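Penicillin-binding protein 2B (Streptococcus pneumoniae, PDB 2WAD) probably forms peptide cross-links between neighbouring glycan strands of cell-wall peptidoglycan, as a penicillin-binding transpeptidase of the pneumococcal elongation machinery. Local coordinates at residues D261-S266 with V275-R280; W221-L226 with G235-E240; E438-S443 with A582-G587; A391-G396 with G400-N405; V80-S85 with T91-I96. All coordinates share one frame; numbering follows the deposited sequence.

From the N terminus the contacts follow one another in series; none nests in or crosses another. Interaction 5 comes first, folding helix 90-100 back onto the end of strand 72-83. Interaction 2 closes the turn through helix 231-234, setting strand 215-225, a neighbour of 72-83 in the same sheet, against the loop 235-240. Interaction 1 then closes over two short helices, and its loop 261-266 pairs with interaction 2, Val263 and Thr265 meeting Ser238 and Ser236. The centres of interactions 3 and 4, in the transpeptidase domain, each lie about 49 Å from that of interaction 1. Interaction 4 caps helix 389-398 locally; interaction 3 spans 138 residues to join two helices. These two touch through Ile393, Leu440, Ser394 and Leu584.

Interaction 1 of 5, residues D261-S266 with V275-R280; sequences DRVGTS and VLQGKR. Unlike the reference sequence in segment 275-280: Val275 (reference Thr).
Arg280 reaches its guanidinium to the carboxylate of Asp261, the two side chains coming from opposite directions to form a salt bridge. The modelled separation of 1.9 Å between Asp261 OD2 and Arg280 NH2 is too short to be real, so the pairing is credible but the exact placing of both groups is doubtful; in the model OD2 approaches the guanidinium edge, near its plane. An extended chain from CG to NE gives Arg280 its span, and OD2 of Asp261 also accepts from the backbone N of Ser258, a second hold on the carboxylate. Residues 261-266 form an irregular, strand-like run in the dimerisation-domain family region: Val263 and Thr265 make backbone hydrogen bonds to Ser238 and Ser236. Facing it, the chain leaves helix 273-276 at Gln277 and runs on toward strand 282-287, so the contact draws together the two ends of an excursion through helices 267-271 and 273-276. Gln277 fills the middle: its CG stands anti to the backbone N (chi1 -174°) and its chain bends at chi2, raising the amide to the backbone of the other run. OE1 of Gln277 lies 3.1 Å from Arg262 O, but the amide is probably modelled turned over, and with it turned back this approach may be a hydrogen bond. The end of the same amide also nears a methyl of Val263.

Interaction 2 of 5, residues W221-L226 with G235-E240; sequences WDRKIL and GSVSSE. Unlike the reference sequence in segment 221-226: Ile225 (reference Val).
Arg223 and Val237 meet where the strand 215-225 passes over the loop 235-240, their side chains crossing at about a right angle. CB of Arg223 points toward the loop, and with CG anti to the backbone N (chi1 169°) the next carbon is carried over Val237: Arg223 CG lies 3.9 Å from Val237 CG2. The chain then bends at chi2 and chi3. CD of Arg223 stays at 4.5 Å from CG2 of Val237, and NE of Arg223 returns to 4.0 Å from the same CG2, so the chain runs past that methyl. The guanidinium stands oblique to it and spends its polar atoms on other parts of the chain: NE forms a salt bridge with OE2 of Glu269, and NH1 bonds to Gly61 O and to Asn74 OD1, the latter on strand 72-83. Two residues along, Ile225 also points toward the loop. Its CD1 comes to 3.5 Å from Gly235 O, with CG1 of Ile225 at 3.9 Å from that oxygen. Gly235 is the first residue beyond the short helix 231-234 and has a positive phi of 101°, the backbone turn that starts the loop back beneath the strand. Strand, helix 231-234 and loop thus double the chain back in the dimerisation-domain family region, so that 235-240 faces the strand. No hydrogen bond joins the two segments: van der Waals packing, of the arginine chain on a valine methyl and of an isoleucine methyl on a backbone carbonyl, makes the contact, while the charge of Arg223 is probably balanced by Glu269, in helix 267-271.

Interaction 3 of 5, residues E438-S443 with A582-G587; sequences EALEYS and AILHQG. Unlike the reference sequence in segment 438-443: Glu438 (reference Gln). Unlike the reference sequence in segment 582-587: Ala582 (reference Ser).
Leu440 packs onto the helix 578-593 at two places, against Leu584 and over Gly587. Its CD1 lies 4.0 Å from Leu584 CD2, methyl to methyl, the two side chains crossing obliquely. CB of Leu440 lies 4.0 Å from Gly587 CA, against bare backbone, since the glycine puts no side chain in between. Here the two segments come nearest, with 5.2 Å between the CA atoms of Leu440 and Gly587. A chi1 of -72° turns the branch of Leu440 toward the other helix, and chi2 of 170° sets CD1 on Leu584, whose CB starts away from helix 436-442 but whose CD2 still reaches back. The local axes approach to 8.7 Å and cross at -32°, running in broadly the same direction. In the next shell Ile393, on helix 389-398, touches Leu440, and Ser394 and Trp397 touch Leu584, so a third helix shares this buried patch. Glu441, beside the contact, turns its OE2 to the hydroxyl of Thr599. Helix 436-442 then ends in a Schellman motif: Ser443 takes positive phi, its N bonding weakly to Leu440 O while Ser444 N reaches Ala439 O. Ser443 OG is hydrogen-bonded to Ser386 OG and Lys615 NZ, and Ser443 O to Lys389 NZ. Ser386, assigned to form the acyl-ester intermediate, is about 8 Å from Leu440, side chain to side chain. The packing thus lies just before the helix end that carries Ser443, probably the first serine of the SxN motif, an arrangement typical of the active site of penicillin-binding transpeptidases.

Interaction 4 of 5, residues A391-G396 with G400-N405; sequences ATISSG and GVLSGN
The carbonyl of Gly396 is the flat group on which the contact turns, and two backbone N-H groups of the other segment reach it from different directions. Val401 N comes nearly along the C=O axis at 2.9 Å from Gly396 O, with a C=O...N angle of 161°. Leu402 N lies above the carbonyl plane, 61° out of it and 3.2 Å from Gly396 O. One oxygen near the helix end is thus gripped twice. The Val401 bond belongs to a Schellman motif: Gly400, with positive phi, is the C-prime residue, and its N bonds to Trp397 O. The turn brings Leu402 back over the helix it has just left. Its CD1 packs 3.8 Å from CG2 of Ile393, and the same CD1 lies 4.2 Å from CA of Gly396, where a CB on that residue would clash with the methyl. Ile393 has CG2 anti to its backbone N, the branch that meets the leucine. Beyond the pair, Leu402 also touches Tyr447 and Thr451 of helix 445-455, while Asn405 OD1 accepts from Val437 N of helix 436-442. On helix 389-398 itself, Thr392 and Ser394 touch helix 471-484.

Interaction 5 of 5, residues V80-S85 with T91-I96; sequences VSFTRS and TDLKEI. Unlike the reference sequence in segment 91-96: Ile96 (reference Thr).
Phe82 and Leu93 carry the apolar part of this contact, crossing at about a right angle between the end of a strand and the helix after it. Phe82 CZ lies 4.0 Å from Leu93 CD1, and Phe82 CE1 lies 4.4 Å from Ile96 CD1, both methyls oblique to the ring. With CG anti to the backbone N (chi1 -179°), the ring extends straight out from the strand, so that its far end meets side chains one helical turn apart. The other methyl of Leu93 serves the second kind of interaction: CD2 of Leu93 lies over one face of the Arg84 guanidinium, offset toward the rim and 3.9 Å from NH2 of Arg84. Leucine and arginine cross at about a right angle. The extended chain of Arg84 lets the group reach this far, and NH1 bonds to Val184 O, which fixes the guanidinium while Leu93 covers one face. No hydrogen bond crosses between the segments. Leu181 touches Phe82 and Phe178 touches Leu93, both from helix 169-182, while Ile215 of strand 215-225 touches Phe82 and Ile96. The arrangement is of the alpha+beta kind in the dimerisation-domain family region, helices 90-100 and 169-182 packing by the three-stranded antiparallel sheet whose middle strand is 72-83.

Interaction 1 of 5, residues D261-S266 with V275-R280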
# COMPACT_ATOMS: atom_id res chain seq x y z
N ASP A 261 -14.28 2.22 18.19
CA ASP A 261 -14.07 1.19 17.17
C ASP A 261 -12.61 1.01 16.79
O ASP A 261 -11.85 1.98 16.70
CB ASP A 261 -14.86 1.52 15.91
CG ASP A 261 -16.35 1.25 16.08
OD1 ASP A 261 -16.76 0.75 17.15
OD2 ASP A 261 -17.10 1.54 15.12
N ARG A 262 -12.22 -0.23 16.55
CA ARG A 262 -10.89 -0.51 16.03
C ARG A 262 -10.91 -0.69 14.52
O ARG A 262 -11.57 -1.58 13.99
CB ARG A 262 -10.25 -1.67 16.77
CG ARG A 262 -10.05 -1.30 18.22
CD ARG A 262 -9.12 -2.26 18.90
NE ARG A 262 -9.86 -3.44 19.32
CZ ARG A 262 -9.27 -4.55 19.76
NH1 ARG A 262 -7.94 -4.60 19.81
NH2 ARG A 262 -9.99 -5.59 20.13
N VAL A 263 -10.18 0.19 13.84
CA VAL A 263 -10.22 0.32 12.40
C VAL A 263 -8.82 0.23 11.79
O VAL A 263 -7.81 0.40 12.48
CB VAL A 263 -10.91 1.64 11.99
CG1 VAL A 263 -12.25 1.79 12.73
CG2 VAL A 263 -10.02 2.83 12.29
N GLY A 264 -8.76 -0.09 10.50
CA GLY A 264 -7.49 -0.15 9.80
C GLY A 264 -6.98 1.25 9.51
O GLY A 264 -7.74 2.10 9.06
N THR A 265 -5.69 1.48 9.78
CA THR A 265 -5.10 2.80 9.62
C THR A 265 -4.00 2.83 8.56
O THR A 265 -3.51 3.90 8.22
CB THR A 265 -4.46 3.27 10.92
OG1 THR A 265 -3.69 2.19 11.44
CG2 THR A 265 -5.54 3.65 11.93
N SER A 266 -3.61 1.67 8.05
CA SER A 266 -2.61 1.67 6.99
C SER A 266 -2.69 0.43 6.08
O SER A 266 -3.13 -0.64 6.50
CB SER A 266 -1.21 1.81 7.59
OG SER A 266 -0.90 0.66 8.36
N VAL A 275 -14.43 -4.69 4.48
CA VAL A 275 -14.55 -6.15 4.45
C VAL A 275 -14.17 -6.75 5.80
O VAL A 275 -14.82 -7.68 6.26
CB VAL A 275 -13.66 -6.77 3.35
CG1 VAL A 275 -13.73 -8.29 3.43
CG2 VAL A 275 -14.08 -6.30 1.96
N LEU A 276 -13.12 -6.23 6.44
CA LEU A 276 -12.59 -6.86 7.64
C LEU A 276 -13.41 -6.56 8.90
O LEU A 276 -13.48 -7.39 9.82
CB LEU A 276 -11.12 -6.48 7.84
CG LEU A 276 -10.10 -6.91 6.77
CD1 LEU A 276 -8.87 -6.02 6.84
CD2 LEU A 276 -9.71 -8.37 6.87
N GLN A 277 -14.07 -5.40 8.94
CA GLN A 277 -14.80 -4.96 10.14
C GLN A 277 -15.92 -5.91 10.55
O GLN A 277 -16.80 -6.21 9.76
CB GLN A 277 -15.36 -3.55 9.97
CG GLN A 277 -16.02 -2.96 11.23
CD GLN A 277 -15.02 -2.71 12.33
OE1 GLN A 277 -13.97 -2.09 12.09
NE2 GLN A 277 -15.30 -3.21 13.52
N GLY A 278 -15.90 -6.37 11.80
CA GLY A 278 -16.92 -7.29 12.26
C GLY A 278 -18.31 -6.70 12.09
O GLY A 278 -18.51 -5.49 12.21
N LYS A 279 -19.28 -7.56 11.78
CA LYS A 279 -20.67 -7.13 11.76
C LYS A 279 -21.16 -7.05 13.21
O LYS A 279 -21.00 -7.98 13.99
CB LYS A 279 -21.53 -8.12 10.97
CG LYS A 279 -23.00 -7.75 10.87
CD LYS A 279 -23.86 -8.97 10.58
CE LYS A 279 -25.35 -8.68 10.80
NZ LYS A 279 -25.71 -8.63 12.26
N ARG A 280 -21.75 -5.92 13.57
CA ARG A 280 -22.04 -5.64 14.98
C ARG A 280 -23.32 -6.26 15.52
O ARG A 280 -24.33 -6.31 14.81
CB ARG A 280 -22.12 -4.13 15.17
CG ARG A 280 -21.00 -3.38 14.48
CD ARG A 280 -20.99 -1.95 14.97
NE ARG A 280 -19.91 -1.18 14.36
CZ ARG A 280 -19.48 -0.01 14.82
NH1 ARG A 280 -20.04 0.53 15.90
NH2 ARG A 280 -18.49 0.61 14.19

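Interaction 2 of 5, residues W221-L226 with G235-E240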
# COMPACT_ATOMS: atom_id res chain seq x y z
N TRP A 221 -9.91 -8.15 22.62
CA TRP A 221 -8.86 -8.53 21.66
C TRP A 221 -7.72 -7.53 21.50
O TRP A 221 -7.92 -6.31 21.55
CB TRP A 221 -9.38 -8.74 20.23
CG TRP A 221 -10.54 -9.62 20.10
CD1 TRP A 221 -10.55 -10.98 20.06
CD2 TRP A 221 -11.90 -9.20 19.94
NE1 TRP A 221 -11.83 -11.44 19.93
CE2 TRP A 221 -12.68 -10.37 19.85
CE3 TRP A 221 -12.53 -7.96 19.89
CZ2 TRP A 221 -14.08 -10.33 19.71
CZ3 TRP A 221 -13.91 -7.91 19.76
CH2 TRP A 221 -14.67 -9.09 19.67
N ASP A 222 -6.53 -8.06 21.25
CA ASP A 222 -5.50 -7.30 20.58
C ASP A 222 -5.40 -7.87 19.17
O ASP A 222 -5.73 -9.03 18.93
CB ASP A 222 -4.16 -7.39 21.33
CG ASP A 222 -4.21 -6.73 22.70
OD1 ASP A 222 -4.46 -5.51 22.76
OD2 ASP A 222 -4.02 -7.43 23.72
N ARG A 223 -4.98 -7.03 18.24
CA ARG A 223 -4.71 -7.50 16.90
C ARG A 223 -3.20 -7.55 16.77
O ARG A 223 -2.53 -6.53 16.97
CB ARG A 223 -5.28 -6.49 15.91
CG ARG A 223 -4.88 -6.68 14.46
CD ARG A 223 -5.67 -7.82 13.83
NE ARG A 223 -5.87 -7.60 12.40
CZ ARG A 223 -6.87 -8.17 11.72
NH1 ARG A 223 -7.72 -8.96 12.34
NH2 ARG A 223 -7.02 -7.93 10.43
N LYS A 224 -2.66 -8.72 16.45
CA LYS A 224 -1.23 -8.79 16.15
C LYS A 224 -0.82 -9.22 14.73
O LYS A 224 -1.50 -10.03 14.11
CB LYS A 224 -0.44 -9.49 17.26
CG LYS A 224 -0.24 -10.98 17.10
CD LYS A 224 0.84 -11.43 18.07
CE LYS A 224 0.40 -12.67 18.83
NZ LYS A 224 0.26 -13.82 17.90
N ILE A 225 0.25 -8.62 14.23
CA ILE A 225 0.84 -8.94 12.93
C ILE A 225 1.95 -9.97 13.14
O ILE A 225 2.89 -9.70 13.88
CB ILE A 225 1.46 -7.69 12.28
CG1 ILE A 225 0.42 -6.56 12.23
CG2 ILE A 225 1.93 -8.00 10.88
CD1 ILE A 225 0.95 -5.18 12.53
N LEU A 226 1.82 -11.14 12.53
CA LEU A 226 2.84 -12.18 12.70
C LEU A 226 4.13 -11.81 11.97
O LEU A 226 4.11 -11.05 11.01
CB LEU A 226 2.33 -13.53 12.21
CG LEU A 226 0.97 -13.99 12.72
CD1 LEU A 226 0.54 -15.27 12.02
CD2 LEU A 226 1.03 -14.23 14.22
N GLY A 235 -0.37 -3.82 7.32
CA GLY A 235 -0.81 -2.55 7.88
C GLY A 235 -1.13 -2.66 9.35
O GLY A 235 -0.95 -3.72 9.96
N SER A 236 -1.62 -1.58 9.95
CA SER A 236 -2.00 -1.63 11.37
C SER A 236 -3.48 -1.33 11.59
O SER A 236 -4.18 -0.83 10.71
CB SER A 236 -1.12 -0.68 12.20
OG SER A 236 -1.08 0.59 11.57
N VAL A 237 -3.95 -1.64 12.80
CA VAL A 237 -5.31 -1.34 13.22
C VAL A 237 -5.22 -0.46 14.46
O VAL A 237 -4.33 -0.64 15.30
CB VAL A 237 -6.08 -2.64 13.56
CG1 VAL A 237 -7.52 -2.35 13.89
CG2 VAL A 237 -6.02 -3.60 12.39
N SER A 238 -6.14 0.49 14.59
CA SER A 238 -6.21 1.34 15.78
C SER A 238 -6.49 0.51 17.03
O SER A 238 -7.31 -0.40 17.00
CB SER A 238 -7.31 2.38 15.62
OG SER A 238 -8.57 1.79 15.84
N SER A 239 -5.82 0.84 18.13
CA SER A 239 -6.02 0.17 19.41
C SER A 239 -7.36 0.56 20.01
O SER A 239 -7.95 1.59 19.67
CB SER A 239 -4.92 0.61 20.37
OG SER A 239 -5.08 1.99 20.67
N GLU A 240 -7.84 -0.27 20.93
CA GLU A 240 -9.07 -0.00 21.70
C GLU A 240 -8.97 1.28 22.52
O GLU A 240 -9.94 2.03 22.65
CB GLU A 240 -9.33 -1.19 22.62
CG GLU A 240 -10.52 -1.03 23.55
CD GLU A 240 -10.80 -2.33 24.29
OE1 GLU A 240 -9.84 -2.92 24.84
OE2 GLU A 240 -11.97 -2.75 24.32

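Interaction 3 of 5, residues E438-S443 with A582-G587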
# COMPACT_ATOMS: atom_id res chain seq x y z
N GLU A 438 14.63 -4.12 -34.42
CA GLU A 438 16.07 -4.10 -34.21
C GLU A 438 16.45 -2.96 -33.28
O GLU A 438 17.38 -3.11 -32.47
CB GLU A 438 16.83 -3.92 -35.54
CG GLU A 438 16.93 -5.19 -36.43
CD GLU A 438 17.23 -4.86 -37.91
OE1 GLU A 438 17.41 -3.67 -38.23
OE2 GLU A 438 17.29 -5.77 -38.75
N ALA A 439 15.75 -1.84 -33.41
CA ALA A 439 15.84 -0.78 -32.42
C ALA A 439 15.64 -1.28 -30.99
O ALA A 439 16.34 -0.88 -30.07
CB ALA A 439 14.87 0.37 -32.73
N LEU A 440 14.66 -2.15 -30.80
CA LEU A 440 14.46 -2.73 -29.47
C LEU A 440 15.57 -3.73 -29.13
O LEU A 440 16.13 -3.70 -28.03
CB LEU A 440 13.06 -3.35 -29.37
CG LEU A 440 11.89 -2.35 -29.29
CD1 LEU A 440 10.53 -3.00 -29.44
CD2 LEU A 440 11.90 -1.56 -28.00
N GLU A 441 15.91 -4.58 -30.11
CA GLU A 441 16.95 -5.61 -29.92
C GLU A 441 18.29 -5.03 -29.49
O GLU A 441 18.93 -5.57 -28.56
CB GLU A 441 17.13 -6.49 -31.17
CG GLU A 441 18.21 -7.55 -31.04
CD GLU A 441 18.34 -8.44 -32.29
OE1 GLU A 441 17.57 -8.25 -33.25
OE2 GLU A 441 19.22 -9.33 -32.31
N TYR A 442 18.67 -3.90 -30.11
CA TYR A 442 19.95 -3.23 -29.86
C TYR A 442 19.91 -2.10 -28.84
O TYR A 442 20.95 -1.59 -28.41
CB TYR A 442 20.51 -2.65 -31.15
CG TYR A 442 20.54 -3.57 -32.34
CD1 TYR A 442 20.55 -4.95 -32.19
CD2 TYR A 442 20.56 -3.04 -33.63
CE1 TYR A 442 20.56 -5.79 -33.31
CE2 TYR A 442 20.59 -3.87 -34.74
CZ TYR A 442 20.58 -5.24 -34.59
OH TYR A 442 20.59 -6.03 -35.72
N SER A 443 18.70 -1.71 -28.45
CA SER A 443 18.51 -0.57 -27.55
C SER A 443 19.02 0.71 -28.19
O SER A 443 19.77 1.46 -27.57
CB SER A 443 19.13 -0.80 -26.17
OG SER A 443 18.50 -0.00 -25.17
N ALA A 582 2.45 -6.65 -32.26
CA ALA A 582 3.18 -7.84 -32.67
C ALA A 582 4.64 -7.46 -32.96
O ALA A 582 5.55 -8.23 -32.72
CB ALA A 582 2.50 -8.51 -33.87
N ILE A 583 4.86 -6.24 -33.44
CA ILE A 583 6.21 -5.74 -33.63
C ILE A 583 6.92 -5.57 -32.28
O ILE A 583 8.06 -5.98 -32.14
CB ILE A 583 6.23 -4.48 -34.48
CG1 ILE A 583 5.86 -4.87 -35.91
CG2 ILE A 583 7.62 -3.83 -34.50
CD1 ILE A 583 5.15 -3.76 -36.70
N LEU A 584 6.26 -5.02 -31.27
CA LEU A 584 6.88 -4.91 -29.96
C LEU A 584 7.26 -6.29 -29.42
O LEU A 584 8.35 -6.45 -28.90
CB LEU A 584 5.97 -4.21 -28.95
CG LEU A 584 5.52 -2.78 -29.30
CD1 LEU A 584 4.66 -2.20 -28.15
CD2 LEU A 584 6.68 -1.82 -29.69
N HIS A 585 6.34 -7.26 -29.51
CA HIS A 585 6.57 -8.65 -29.11
C HIS A 585 7.77 -9.32 -29.80
O HIS A 585 8.48 -10.12 -29.19
CB HIS A 585 5.31 -9.49 -29.34
CG HIS A 585 4.22 -9.25 -28.33
ND1 HIS A 585 3.06 -10.00 -28.29
CD2 HIS A 585 4.12 -8.37 -27.30
CE1 HIS A 585 2.30 -9.59 -27.29
NE2 HIS A 585 2.92 -8.60 -26.67
N GLN A 586 8.00 -9.00 -31.07
CA GLN A 586 9.14 -9.55 -31.82
C GLN A 586 10.43 -8.88 -31.35
O GLN A 586 11.46 -9.54 -31.21
CB GLN A 586 8.94 -9.40 -33.34
CG GLN A 586 10.00 -10.05 -34.24
CD GLN A 586 10.04 -11.58 -34.18
OE1 GLN A 586 9.03 -12.23 -33.90
NE2 GLN A 586 11.20 -12.16 -34.44
N GLY A 587 10.38 -7.58 -31.07
CA GLY A 587 11.55 -6.91 -30.53
C GLY A 587 11.99 -7.46 -29.17
O GLY A 587 13.17 -7.73 -28.96

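Interaction 4 of 5, residues A391-G396 with G400-N405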
# COMPACT_ATOMS: atom_id res chain seq x y z
N ALA A 391 7.49 1.96 -25.26
CA ALA A 391 6.40 2.92 -25.10
C ALA A 391 6.62 4.12 -26.02
O ALA A 391 5.67 4.67 -26.57
CB ALA A 391 6.20 3.34 -23.62
N THR A 392 7.87 4.53 -26.20
CA THR A 392 8.18 5.64 -27.11
C THR A 392 7.87 5.35 -28.56
O THR A 392 7.35 6.22 -29.27
CB THR A 392 9.66 6.04 -27.05
OG1 THR A 392 10.02 6.25 -25.68
CG2 THR A 392 9.87 7.32 -27.83
N ILE A 393 8.23 4.15 -29.02
CA ILE A 393 7.81 3.68 -30.33
C ILE A 393 6.29 3.68 -30.44
O ILE A 393 5.73 4.05 -31.47
CB ILE A 393 8.42 2.30 -30.67
CG1 ILE A 393 9.95 2.38 -30.64
CG2 ILE A 393 8.07 1.86 -32.08
CD1 ILE A 393 10.66 1.02 -30.75
N SER A 394 5.59 3.21 -29.40
CA SER A 394 4.13 3.21 -29.46
C SER A 394 3.62 4.64 -29.74
O SER A 394 2.72 4.86 -30.55
CB SER A 394 3.54 2.70 -28.15
OG SER A 394 3.91 1.36 -27.89
N SER A 395 4.19 5.62 -29.05
CA SER A 395 3.81 7.01 -29.23
C SER A 395 4.06 7.47 -30.67
O SER A 395 3.30 8.28 -31.18
CB SER A 395 4.54 7.89 -28.23
OG SER A 395 3.86 9.12 -28.05
N GLY A 396 5.11 6.95 -31.29
CA GLY A 396 5.40 7.17 -32.70
C GLY A 396 4.31 6.65 -33.63
O GLY A 396 3.94 7.33 -34.58
N GLY A 400 1.29 9.31 -35.79
CA GLY A 400 1.55 9.39 -37.23
C GLY A 400 3.00 9.58 -37.63
O GLY A 400 3.29 9.98 -38.75
N VAL A 401 3.93 9.28 -36.73
CA VAL A 401 5.34 9.45 -37.03
C VAL A 401 5.94 8.21 -37.70
O VAL A 401 6.82 8.32 -38.56
CB VAL A 401 6.12 9.78 -35.74
CG1 VAL A 401 7.60 10.03 -36.06
CG2 VAL A 401 5.50 11.01 -35.09
N LEU A 402 5.46 7.03 -37.33
CA LEU A 402 6.09 5.79 -37.73
C LEU A 402 5.02 4.92 -38.35
O LEU A 402 3.89 4.91 -37.87
CB LEU A 402 6.63 5.03 -36.50
CG LEU A 402 7.88 5.58 -35.82
CD1 LEU A 402 8.16 4.67 -34.64
CD2 LEU A 402 9.04 5.55 -36.81
N SER A 403 5.39 4.17 -39.38
CA SER A 403 4.44 3.24 -39.98
C SER A 403 4.89 1.79 -39.93
O SER A 403 5.85 1.40 -40.60
CB SER A 403 4.12 3.67 -41.42
OG SER A 403 3.09 2.82 -41.91
N GLY A 404 4.21 0.96 -39.14
CA GLY A 404 4.66 -0.42 -39.00
C GLY A 404 6.12 -0.50 -38.57
O GLY A 404 6.60 0.32 -37.80
N ASN A 405 6.82 -1.52 -39.06
CA ASN A 405 8.16 -1.85 -38.63
C ASN A 405 9.15 -1.05 -39.46
O ASN A 405 10.02 -1.63 -40.13
CB ASN A 405 8.42 -3.35 -38.76
CG ASN A 405 9.76 -3.78 -38.17
OD1 ASN A 405 10.34 -3.10 -37.31
ND2 ASN A 405 10.27 -4.93 -38.62

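Interaction 5 of 5, residues V80-S85 with T91-I96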
# COMPACT_ATOMS: atom_id res chain seq x y z
N VAL A 80 -11.30 -5.51 32.46
CA VAL A 80 -12.41 -4.93 33.23
C VAL A 80 -13.34 -4.18 32.28
O VAL A 80 -12.89 -3.27 31.58
CB VAL A 80 -11.94 -4.00 34.36
CG1 VAL A 80 -13.16 -3.39 35.07
CG2 VAL A 80 -11.09 -4.76 35.36
N SER A 81 -14.62 -4.56 32.27
CA SER A 81 -15.62 -3.94 31.41
C SER A 81 -16.60 -3.16 32.26
O SER A 81 -16.90 -3.57 33.39
CB SER A 81 -16.42 -4.99 30.64
OG SER A 81 -15.75 -5.37 29.45
N PHE A 82 -17.10 -2.04 31.72
CA PHE A 82 -18.16 -1.27 32.38
C PHE A 82 -19.36 -1.10 31.47
O PHE A 82 -19.24 -0.62 30.35
CB PHE A 82 -17.65 0.11 32.79
CG PHE A 82 -18.68 0.95 33.51
CD1 PHE A 82 -19.26 0.50 34.68
CD2 PHE A 82 -19.06 2.19 33.00
CE1 PHE A 82 -20.19 1.27 35.35
CE2 PHE A 82 -20.00 2.97 33.67
CZ PHE A 82 -20.57 2.51 34.84
N THR A 83 -20.52 -1.50 31.97
CA THR A 83 -21.78 -1.32 31.24
C THR A 83 -22.55 -0.23 31.96
O THR A 83 -22.83 -0.36 33.14
CB THR A 83 -22.56 -2.63 31.27
OG1 THR A 83 -21.96 -3.51 30.32
CG2 THR A 83 -24.03 -2.42 30.91
N ARG A 84 -22.85 0.86 31.26
CA ARG A 84 -23.43 2.02 31.93
C ARG A 84 -24.95 2.04 31.85
O ARG A 84 -25.54 1.59 30.87
CB ARG A 84 -22.86 3.32 31.37
CG ARG A 84 -23.26 4.54 32.18
CD ARG A 84 -22.86 5.78 31.40
NE ARG A 84 -23.21 7.05 32.03
CZ ARG A 84 -22.51 8.16 31.79
NH1 ARG A 84 -21.47 8.10 30.98
NH2 ARG A 84 -22.85 9.31 32.34
N SER A 85 -25.57 2.56 32.90
CA SER A 85 -27.02 2.72 32.98
C SER A 85 -27.38 4.19 32.79
O SER A 85 -26.65 5.07 33.24
CB SER A 85 -27.50 2.24 34.35
OG SER A 85 -28.83 2.66 34.61
N THR A 91 -22.08 11.22 40.57
CA THR A 91 -21.77 10.77 41.90
C THR A 91 -21.77 9.24 42.05
O THR A 91 -20.85 8.67 42.63
CB THR A 91 -22.67 11.50 42.89
OG1 THR A 91 -22.41 12.90 42.76
CG2 THR A 91 -22.39 11.07 44.34
N ASP A 92 -22.79 8.57 41.50
CA ASP A 92 -22.76 7.11 41.38
C ASP A 92 -21.50 6.64 40.62
O ASP A 92 -20.94 5.57 40.90
CB ASP A 92 -24.03 6.58 40.70
CG ASP A 92 -25.32 6.95 41.43
OD1 ASP A 92 -25.30 7.16 42.66
OD2 ASP A 92 -26.38 7.03 40.78
N LEU A 93 -21.04 7.42 39.65
CA LEU A 93 -19.81 7.05 38.95
C LEU A 93 -18.54 7.15 39.81
O LEU A 93 -17.66 6.28 39.74
CB LEU A 93 -19.65 7.84 37.65
CG LEU A 93 -20.10 7.20 36.32
CD1 LEU A 93 -21.12 6.10 36.49
CD2 LEU A 93 -20.59 8.24 35.31
N LYS A 94 -18.44 8.21 40.59
CA LYS A 94 -17.32 8.42 41.48
C LYS A 94 -17.27 7.33 42.55
O LYS A 94 -16.19 6.86 42.88
CB LYS A 94 -17.42 9.80 42.15
CG LYS A 94 -17.11 10.96 41.22
CD LYS A 94 -16.82 12.22 42.01
CE LYS A 94 -17.97 12.55 42.94
NZ LYS A 94 -17.91 13.94 43.45
N GLU A 95 -18.43 6.92 43.08
CA GLU A 95 -18.47 5.83 44.06
C GLU A 95 -17.99 4.51 43.46
O GLU A 95 -17.27 3.76 44.12
CB GLU A 95 -19.85 5.64 44.69
CG GLU A 95 -20.47 6.88 45.34
CD GLU A 95 -19.72 7.38 46.56
OE1 GLU A 95 -19.12 6.57 47.28
OE2 GLU A 95 -19.76 8.61 46.82
N ILE A 96 -18.36 4.24 42.21
CA ILE A 96 -17.89 3.05 41.52
C ILE A 96 -16.38 3.10 41.20
O ILE A 96 -15.68 2.07 41.29
CB ILE A 96 -18.73 2.78 40.26
CG1 ILE A 96 -20.13 2.36 40.66
CG2 ILE A 96 -18.09 1.73 39.34
CD1 ILE A 96 -21.09 2.39 39.48